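Local coordinates for periplasmic cell division protein (SufI) (Aquifex aeolicus, PDB 6SYY) that probably oxidises its substrates as a multicopper oxidase of the laccase kind, binding four copper ions, at residues A[281-289]-A[378-386]. Numbering follows the deposited sequence.
Sequences GGLLDTPKE and IPQRLSEVT
In the cupredoxin-like middle part of this multicopper oxidase, the corner at Asp285 and Thr286 in strand 282-290 is crossed by the irregular linker 378-386, with Leu382 and Ser383 passing against the bend. The main tie is backbone to backbone: Leu382 N gives a nearly straight bond to Asp285 O at 2.7 Å (173° at the hydrogen), and Ser383 N adds a weak one to the same oxygen. One step along, Ser383 OG donates to Leu284 O at 2.8 Å, coming from above the carbonyl plane, 63° out of it. With chi1 at 69°, OG lies between its own backbone N and carbonyl carbon, turned back to the strand; Arg152, whose NH1 bonds Leu283 O, gives OG a weak hydrogen bond through NH2. Asp285 N, buried here with no partner, has Val385 CG2 3.7 Å away.

Leu382 fills the inside of the bend. Its CB lies 3.2 Å from Leu284 O, and CD1 rests 3.8 Å from Pro287 CD; Ile277 and Leu188 continue this apolar patch. Pro287 CG meets Ile378 CG2 at 3.6 Å, the proline ring and the isoleucine branch lying alongside one another, pointing opposite ways. Thr286 turns CG2 to Gln380 O, 3.3 Å away, while its OG1 takes a hydrogen bond from Lys288 NZ, which also makes a salt bridge, with a weak hydrogen bond, to Asp285 OD1. With a valine in its place, Lys288 NZ would probably lose its hydroxyl partner, leaving the ammonium held mainly by the weak tie to Asp285 and freer to swing. Away from the copper sites, this is linker-on-domain packing: the connection leading toward the third cupredoxin domain of a three-domain multicopper oxidase runs along an edge of the second.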
# COMPACT_ATOMS: atom_id res chain seq x y z
N GLY A 281 5.36 -7.42 -1.18
CA GLY A 281 6.07 -8.39 -0.37
C GLY A 281 7.56 -8.44 -0.63
O GLY A 281 8.21 -9.46 -0.34
N GLY A 282 8.12 -7.37 -1.17
CA GLY A 282 9.56 -7.25 -1.28
C GLY A 282 10.06 -7.37 -2.71
O GLY A 282 9.34 -7.17 -3.69
N LEU A 283 11.35 -7.71 -2.82
CA LEU A 283 12.04 -7.67 -4.10
C LEU A 283 11.61 -8.82 -4.99
O LEU A 283 11.34 -9.93 -4.52
CB LEU A 283 13.55 -7.73 -3.88
CG LEU A 283 14.21 -6.53 -3.18
CD1 LEU A 283 15.56 -6.92 -2.59
CD2 LEU A 283 14.36 -5.36 -4.14
N LEU A 284 11.53 -8.55 -6.30
CA LEU A 284 11.41 -9.61 -7.28
C LEU A 284 12.73 -10.37 -7.39
O LEU A 284 13.74 -10.01 -6.79
CB LEU A 284 11.01 -9.05 -8.64
CG LEU A 284 9.70 -8.27 -8.70
CD1 LEU A 284 9.44 -7.78 -10.11
CD2 LEU A 284 8.55 -9.12 -8.21
N ASP A 285 12.72 -11.44 -8.19
CA ASP A 285 13.95 -12.20 -8.38
C ASP A 285 14.96 -11.42 -9.22
O ASP A 285 16.15 -11.38 -8.89
CB ASP A 285 13.63 -13.56 -9.02
CG ASP A 285 12.89 -13.43 -10.34
OD1 ASP A 285 12.06 -12.50 -10.48
OD2 ASP A 285 13.14 -14.25 -11.25
N THR A 286 14.50 -10.79 -10.29
CA THR A 286 15.33 -10.01 -11.19
C THR A 286 14.57 -8.74 -11.55
O THR A 286 13.35 -8.69 -11.42
CB THR A 286 15.68 -10.77 -12.48
OG1 THR A 286 14.48 -10.95 -13.25
CG2 THR A 286 16.31 -12.12 -12.18
N PRO A 287 15.28 -7.70 -12.01
CA PRO A 287 14.57 -6.51 -12.50
C PRO A 287 13.74 -6.83 -13.73
O PRO A 287 14.12 -7.64 -14.57
CB PRO A 287 15.71 -5.53 -12.82
CG PRO A 287 16.85 -6.00 -11.99
CD PRO A 287 16.73 -7.49 -11.94
N LYS A 288 12.58 -6.17 -13.83
CA LYS A 288 11.65 -6.35 -14.94
C LYS A 288 11.51 -5.02 -15.66
O LYS A 288 10.92 -4.08 -15.11
CB LYS A 288 10.29 -6.86 -14.46
CG LYS A 288 10.36 -8.02 -13.48
CD LYS A 288 11.00 -9.26 -14.08
CE LYS A 288 11.15 -10.36 -13.04
NZ LYS A 288 11.63 -11.65 -13.63
N GLU A 289 12.04 -4.93 -16.88
CA GLU A 289 11.99 -3.69 -17.64
C GLU A 289 10.58 -3.48 -18.20
O GLU A 289 10.00 -4.38 -18.81
CB GLU A 289 13.01 -3.71 -18.78
CG GLU A 289 13.03 -2.42 -19.58
CD GLU A 289 14.15 -2.36 -20.61
OE1 GLU A 289 15.10 -3.17 -20.52
OE2 GLU A 289 14.07 -1.51 -21.51
N ILE A 378 22.52 -1.82 -13.01
CA ILE A 378 21.39 -2.54 -12.42
C ILE A 378 21.75 -4.02 -12.31
O ILE A 378 22.17 -4.63 -13.31
CB ILE A 378 20.13 -2.34 -13.26
CG1 ILE A 378 19.73 -0.87 -13.25
CG2 ILE A 378 19.00 -3.21 -12.73
CD1 ILE A 378 18.36 -0.63 -13.80
N PRO A 379 21.64 -4.63 -11.13
CA PRO A 379 22.12 -6.00 -10.96
C PRO A 379 21.24 -7.00 -11.71
O PRO A 379 20.07 -6.75 -11.99
CB PRO A 379 22.04 -6.23 -9.44
CG PRO A 379 21.89 -4.86 -8.85
CD PRO A 379 21.13 -4.07 -9.87
N GLN A 380 21.85 -8.14 -12.03
CA GLN A 380 21.11 -9.19 -12.72
C GLN A 380 20.07 -9.83 -11.79
O GLN A 380 18.95 -10.13 -12.22
CB GLN A 380 22.07 -10.25 -13.25
CG GLN A 380 23.08 -9.72 -14.26
CD GLN A 380 22.49 -9.52 -15.64
OE1 GLN A 380 21.31 -9.80 -15.87
NE2 GLN A 380 23.30 -9.04 -16.57
N ARG A 381 20.42 -10.03 -10.52
CA ARG A 381 19.54 -10.69 -9.56
C ARG A 381 19.31 -9.80 -8.35
O ARG A 381 20.21 -9.08 -7.91
CB ARG A 381 20.13 -12.05 -9.13
CG ARG A 381 19.68 -13.20 -10.03
CD ARG A 381 20.65 -14.37 -10.02
NE ARG A 381 21.92 -14.03 -10.66
CZ ARG A 381 22.90 -14.90 -10.89
NH1 ARG A 381 22.77 -16.17 -10.53
NH2 ARG A 381 24.02 -14.50 -11.48
N LEU A 382 18.09 -9.85 -7.82
CA LEU A 382 17.67 -9.03 -6.69
C LEU A 382 17.44 -9.83 -5.42
O LEU A 382 17.79 -9.36 -4.33
CB LEU A 382 16.38 -8.28 -7.03
CG LEU A 382 16.44 -7.28 -8.18
CD1 LEU A 382 15.04 -6.91 -8.64
CD2 LEU A 382 17.21 -6.04 -7.76
N SER A 383 16.86 -11.02 -5.52
CA SER A 383 16.50 -11.82 -4.36
C SER A 383 16.02 -13.18 -4.84
O SER A 383 15.96 -13.45 -6.05
CB SER A 383 15.42 -11.15 -3.52
OG SER A 383 14.19 -11.15 -4.23
N GLU A 384 15.68 -14.04 -3.89
CA GLU A 384 15.08 -15.33 -4.18
C GLU A 384 13.59 -15.26 -3.85
O GLU A 384 13.21 -14.99 -2.71
CB GLU A 384 15.75 -16.44 -3.37
CG GLU A 384 17.21 -16.64 -3.72
CD GLU A 384 17.42 -17.01 -5.18
OE1 GLU A 384 16.56 -17.71 -5.74
OE2 GLU A 384 18.45 -16.58 -5.76
N VAL A 385 12.76 -15.47 -4.86
CA VAL A 385 11.32 -15.62 -4.69
C VAL A 385 11.01 -17.08 -4.96
O VAL A 385 11.00 -17.53 -6.11
CB VAL A 385 10.53 -14.69 -5.61
CG1 VAL A 385 9.04 -14.83 -5.33
CG2 VAL A 385 10.98 -13.25 -5.43
N THR A 386 10.78 -17.84 -3.90
CA THR A 386 10.50 -19.27 -4.05
C THR A 386 9.06 -19.47 -4.51
O THR A 386 8.14 -19.01 -3.83
CB THR A 386 10.74 -19.99 -2.73
OG1 THR A 386 12.04 -19.65 -2.23
CG2 THR A 386 10.65 -21.49 -2.93